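Local coordinates for protein aspartate aminotransferase, mitochondrial (Trypanosoma brucei brucei, PDB 4W5K) that probably transfers the amino group of aspartate to 2-oxoglutarate, using pyridoxal 5'-phosphate as cofactor, and works as a homodimer, at residues A[118-131]-A[171-183]. The protein carries 1 engineered substitution. Numbering follows the deposited sequence.
Sequences CNRIYGPDVGYPNH and SVILVHACAHNPT. With PLP (pyridoxal-5'-phosphate), chain C.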
# COMPACT_ATOMS: atom_id res chain seq x y z
N CYS A 118 21.92 10.86 9.65
CA CYS A 118 21.39 9.61 9.09
C CYS A 118 21.39 9.61 7.57
O CYS A 118 20.33 9.80 6.96
CB CYS A 118 19.96 9.37 9.59
SG CYS A 118 19.50 7.63 9.38
N ASN A 119 22.55 9.39 6.95
CA ASN A 119 22.63 9.42 5.49
C ASN A 119 23.28 8.18 4.85
O ASN A 119 23.47 8.15 3.64
CB ASN A 119 23.37 10.67 5.04
CG ASN A 119 24.70 10.83 5.71
OD1 ASN A 119 25.30 9.85 6.15
ND2 ASN A 119 25.18 12.06 5.80
N ARG A 120 23.57 7.16 5.66
CA ARG A 120 24.21 5.94 5.19
C ARG A 120 23.61 4.74 5.94
O ARG A 120 23.19 4.88 7.10
CB ARG A 120 25.74 6.02 5.40
CG ARG A 120 26.48 4.87 4.80
CD ARG A 120 27.95 4.85 5.24
NE ARG A 120 28.73 5.98 4.75
CZ ARG A 120 29.97 5.87 4.29
NH1 ARG A 120 30.56 4.67 4.23
NH2 ARG A 120 30.64 6.94 3.87
N ILE A 121 23.50 3.59 5.28
CA ILE A 121 23.06 2.37 5.94
C ILE A 121 23.93 1.23 5.39
O ILE A 121 24.25 1.20 4.20
CB ILE A 121 21.55 2.09 5.73
CG1 ILE A 121 21.12 0.81 6.47
CG2 ILE A 121 21.21 2.03 4.26
CD1 ILE A 121 19.56 0.63 6.50
N TYR A 122 24.39 0.35 6.28
CA TYR A 122 25.29 -0.73 5.90
C TYR A 122 24.49 -2.01 5.69
O TYR A 122 23.68 -2.36 6.53
CB TYR A 122 26.36 -0.96 6.97
CG TYR A 122 27.44 0.08 7.00
CD1 TYR A 122 27.20 1.33 7.54
CD2 TYR A 122 28.72 -0.19 6.51
CE1 TYR A 122 28.21 2.29 7.59
CE2 TYR A 122 29.72 0.76 6.54
CZ TYR A 122 29.46 1.99 7.08
OH TYR A 122 30.47 2.95 7.12
N GLY A 123 24.73 -2.70 4.58
CA GLY A 123 24.01 -3.94 4.30
C GLY A 123 25.01 -4.99 3.84
O GLY A 123 26.15 -4.67 3.51
N PRO A 124 24.59 -6.27 3.81
CA PRO A 124 25.56 -7.29 3.39
C PRO A 124 26.00 -7.08 1.94
O PRO A 124 25.19 -6.61 1.11
CB PRO A 124 24.78 -8.62 3.56
CG PRO A 124 23.32 -8.23 3.53
CD PRO A 124 23.25 -6.81 4.10
N ASP A 125 27.25 -7.42 1.65
CA ASP A 125 27.84 -7.17 0.33
C ASP A 125 27.02 -7.81 -0.79
O ASP A 125 26.88 -7.23 -1.87
CB ASP A 125 29.32 -7.63 0.29
CG ASP A 125 29.52 -9.09 0.72
OD1 ASP A 125 28.55 -9.84 0.93
OD2 ASP A 125 30.69 -9.48 0.83
N VAL A 126 26.47 -8.99 -0.52
CA VAL A 126 25.47 -9.59 -1.39
C VAL A 126 24.15 -9.54 -0.66
O VAL A 126 24.00 -10.11 0.42
CB VAL A 126 25.80 -11.06 -1.76
CG1 VAL A 126 24.70 -11.64 -2.65
CG2 VAL A 126 27.14 -11.14 -2.43
N GLY A 127 23.20 -8.80 -1.22
CA GLY A 127 21.96 -8.57 -0.52
C GLY A 127 20.74 -8.53 -1.41
O GLY A 127 20.77 -8.85 -2.61
N TYR A 128 19.65 -8.10 -0.80
CA TYR A 128 18.37 -8.05 -1.46
C TYR A 128 18.30 -6.82 -2.37
O TYR A 128 18.49 -5.69 -1.92
CB TYR A 128 17.30 -8.01 -0.36
CG TYR A 128 15.88 -7.95 -0.82
CD1 TYR A 128 15.31 -9.00 -1.51
CD2 TYR A 128 15.09 -6.86 -0.48
CE1 TYR A 128 13.96 -8.94 -1.91
CE2 TYR A 128 13.77 -6.79 -0.85
CZ TYR A 128 13.21 -7.84 -1.57
OH TYR A 128 11.88 -7.76 -1.93
N PRO A 129 18.11 -7.05 -3.68
CA PRO A 129 18.22 -6.00 -4.70
C PRO A 129 17.41 -4.74 -4.37
O PRO A 129 17.92 -3.65 -4.57
CB PRO A 129 17.68 -6.69 -5.95
CG PRO A 129 18.09 -8.14 -5.75
CD PRO A 129 17.90 -8.38 -4.28
N ASN A 130 16.19 -4.89 -3.86
CA ASN A 130 15.36 -3.69 -3.68
C ASN A 130 15.79 -2.84 -2.48
O ASN A 130 15.38 -1.69 -2.37
CB ASN A 130 13.88 -4.10 -3.52
CG ASN A 130 12.88 -2.92 -3.76
OD1 ASN A 130 13.13 -1.98 -4.52
ND2 ASN A 130 11.73 -3.00 -3.08
N HIS A 131 16.64 -3.38 -1.60
CA HIS A 131 17.07 -2.63 -0.42
C HIS A 131 17.75 -1.32 -0.83
O HIS A 131 17.54 -0.28 -0.19
CB HIS A 131 18.03 -3.45 0.45
CG HIS A 131 17.35 -4.35 1.42
ND1 HIS A 131 17.95 -5.49 1.93
CD2 HIS A 131 16.13 -4.28 2.01
CE1 HIS A 131 17.12 -6.08 2.77
NE2 HIS A 131 16.01 -5.37 2.84
N SER A 171 26.36 3.86 13.30
CA SER A 171 25.92 3.50 11.96
C SER A 171 24.64 2.67 12.01
O SER A 171 24.41 1.89 12.95
CB SER A 171 27.02 2.74 11.21
OG SER A 171 28.15 3.57 10.95
N VAL A 172 23.78 2.83 11.01
CA VAL A 172 22.63 1.95 10.88
C VAL A 172 23.08 0.66 10.16
O VAL A 172 23.72 0.72 9.10
CB VAL A 172 21.48 2.64 10.12
CG1 VAL A 172 20.29 1.70 9.96
CG2 VAL A 172 21.08 3.93 10.87
N ILE A 173 22.76 -0.50 10.73
CA ILE A 173 23.27 -1.77 10.20
C ILE A 173 22.09 -2.66 9.84
O ILE A 173 21.37 -3.10 10.73
CB ILE A 173 24.15 -2.52 11.22
CG1 ILE A 173 25.26 -1.61 11.77
CG2 ILE A 173 24.74 -3.82 10.60
CD1 ILE A 173 26.34 -1.21 10.76
N LEU A 174 21.91 -2.89 8.55
CA LEU A 174 20.86 -3.76 8.02
C LEU A 174 21.28 -5.23 8.08
O LEU A 174 22.32 -5.57 7.54
CB LEU A 174 20.56 -3.38 6.57
CG LEU A 174 19.43 -4.10 5.83
CD1 LEU A 174 18.11 -3.79 6.53
CD2 LEU A 174 19.41 -3.59 4.40
N VAL A 175 20.47 -6.07 8.72
CA VAL A 175 20.79 -7.51 8.79
C VAL A 175 19.54 -8.32 8.45
O VAL A 175 18.43 -7.92 8.80
CB VAL A 175 21.31 -7.94 10.19
CG1 VAL A 175 22.65 -7.24 10.53
CG2 VAL A 175 20.26 -7.72 11.30
N HIS A 176 19.73 -9.46 7.79
CA HIS A 176 18.59 -10.37 7.51
C HIS A 176 18.45 -11.32 8.71
O HIS A 176 19.43 -11.91 9.13
CB HIS A 176 18.83 -11.20 6.24
CG HIS A 176 19.01 -10.40 4.98
ND1 HIS A 176 18.47 -10.80 3.77
CD2 HIS A 176 19.68 -9.24 4.73
CE1 HIS A 176 18.80 -9.93 2.83
NE2 HIS A 176 19.54 -8.97 3.39
N ALA A 177 17.25 -11.47 9.27
CA ALA A 177 17.07 -12.28 10.48
C ALA A 177 17.41 -13.76 10.26
O ALA A 177 17.95 -14.42 11.15
CB ALA A 177 15.65 -12.15 11.01
N CYS A 178 17.04 -14.25 9.09
CA CYS A 178 17.24 -15.65 8.66
C CYS A 178 16.80 -15.78 7.23
O CYS A 178 16.14 -14.88 6.69
CB CYS A 178 16.48 -16.65 9.54
SG CYS A 178 14.73 -16.32 9.79
N ALA A 179 17.17 -16.91 6.62
CA ALA A 179 16.99 -17.12 5.18
C ALA A 179 17.43 -15.89 4.38
O ALA A 179 16.66 -15.29 3.62
CB ALA A 179 15.52 -17.52 4.86
N HIS A 180 18.71 -15.54 4.55
CA HIS A 180 19.28 -14.46 3.77
C HIS A 180 18.92 -14.59 2.28
O HIS A 180 19.05 -15.66 1.68
CB HIS A 180 20.80 -14.45 3.95
CG HIS A 180 21.48 -13.36 3.19
ND1 HIS A 180 22.00 -13.54 1.92
CD2 HIS A 180 21.74 -12.07 3.52
CE1 HIS A 180 22.54 -12.40 1.51
NE2 HIS A 180 22.39 -11.50 2.45
N ASN A 181 18.41 -13.49 1.72
CA ASN A 181 18.03 -13.43 0.31
C ASN A 181 19.05 -12.50 -0.34
O ASN A 181 19.13 -11.30 -0.00
CB ASN A 181 16.57 -12.93 0.18
CG ASN A 181 16.06 -12.83 -1.26
OD1 ASN A 181 16.81 -12.96 -2.23
ND2 ASN A 181 14.78 -12.55 -1.40
N PRO A 182 19.81 -12.98 -1.33
CA PRO A 182 19.60 -14.13 -2.22
C PRO A 182 20.45 -15.38 -1.98
O PRO A 182 20.31 -16.32 -2.76
CB PRO A 182 19.96 -13.54 -3.58
CG PRO A 182 21.17 -12.67 -3.24
CD PRO A 182 20.90 -12.13 -1.84
N THR A 183 21.30 -15.42 -0.96
CA THR A 183 22.31 -16.48 -0.89
C THR A 183 21.89 -17.70 -0.07
O THR A 183 22.40 -18.80 -0.30
CB THR A 183 23.63 -15.97 -0.29
OG1 THR A 183 23.46 -15.78 1.11
CG2 THR A 183 24.05 -14.66 -0.96
N1 PLP C . 13.07 -8.43 2.43
C2 PLP C . 13.51 -9.65 1.98
C2A PLP C . 14.84 -10.14 2.45
C3 PLP C . 12.73 -10.41 1.11
O3 PLP C . 13.15 -11.62 0.63
C4 PLP C . 11.49 -9.92 0.69
C4A PLP C . 10.58 -10.85 -0.06
O4A PLP C . 10.81 -11.07 -1.25
C5 PLP C . 11.05 -8.68 1.15
C6 PLP C . 11.84 -7.95 2.03
C5A PLP C . 9.71 -8.11 0.69
O4P PLP C . 8.65 -8.75 1.34
P PLP C . 7.18 -8.28 1.16
O1P PLP C . 6.52 -9.01 0.03
O2P PLP C . 7.14 -6.79 0.92
O3P PLP C . 6.51 -8.62 2.47
O HOH W 1 24.51 5.12 9.44
O HOH W 2 20.29 -6.75 1.77
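Ile-121 and Val-172 pack against each other on one face of the large mixed sheet of this fold-type I aminotransferase, where strands 120-124 and 172-176 run as parallel neighbours; Ile-121 CD1 lies 3.7 Å from Val-172 CG1 and also reaches the CB of Leu-174. On the opposite face of the sheet, the CD1 methyl of Ile-173 meets Tyr-122 near its CB and CG. Between these two layers the backbone of Tyr-122 is held twice: its N donates almost straight to Val-172 O (2.9 Å, 174°), and its O receives the N-H of Leu-174 at 2.7 Å. Where the strands begin, a water joins Arg-120 O to Val-172 N.

Leu-174 lays CD2 over one face of the His-131 ring, 3.7 Å from the centroid, in a CH-pi contact, its CG swung away from the backbone N (chi1 -177°) and carried across to the start of helix 129-137. Tyr-128 CD2 covers the opposite face of that imidazole, and Asp-209 bonds its NE2, fixing its rotation. At the end of strand 120-124, Pro-124 CG abuts the edge of the His-180 ring; past it, Val-126 CG1 packs on Pro-182, which follows a cis peptide bond, and on Thr-183 CG2.

Both segments converge on pyridoxal 5'-phosphate. The Tyr-128 ring lies with one face over the pyridine, and the ring of His-176 comes near the cofactor methyl C2A. A second water takes the N-H of Tyr-128 and bonds both His-131 ND1 and His-176 NE2, joining the three residues. On the Asn-181 side, the amide plane is turned 61° from the Tyr-128 ring, and ND2 donates to the cofactor phenolic oxygen O3 at 2.8 Å.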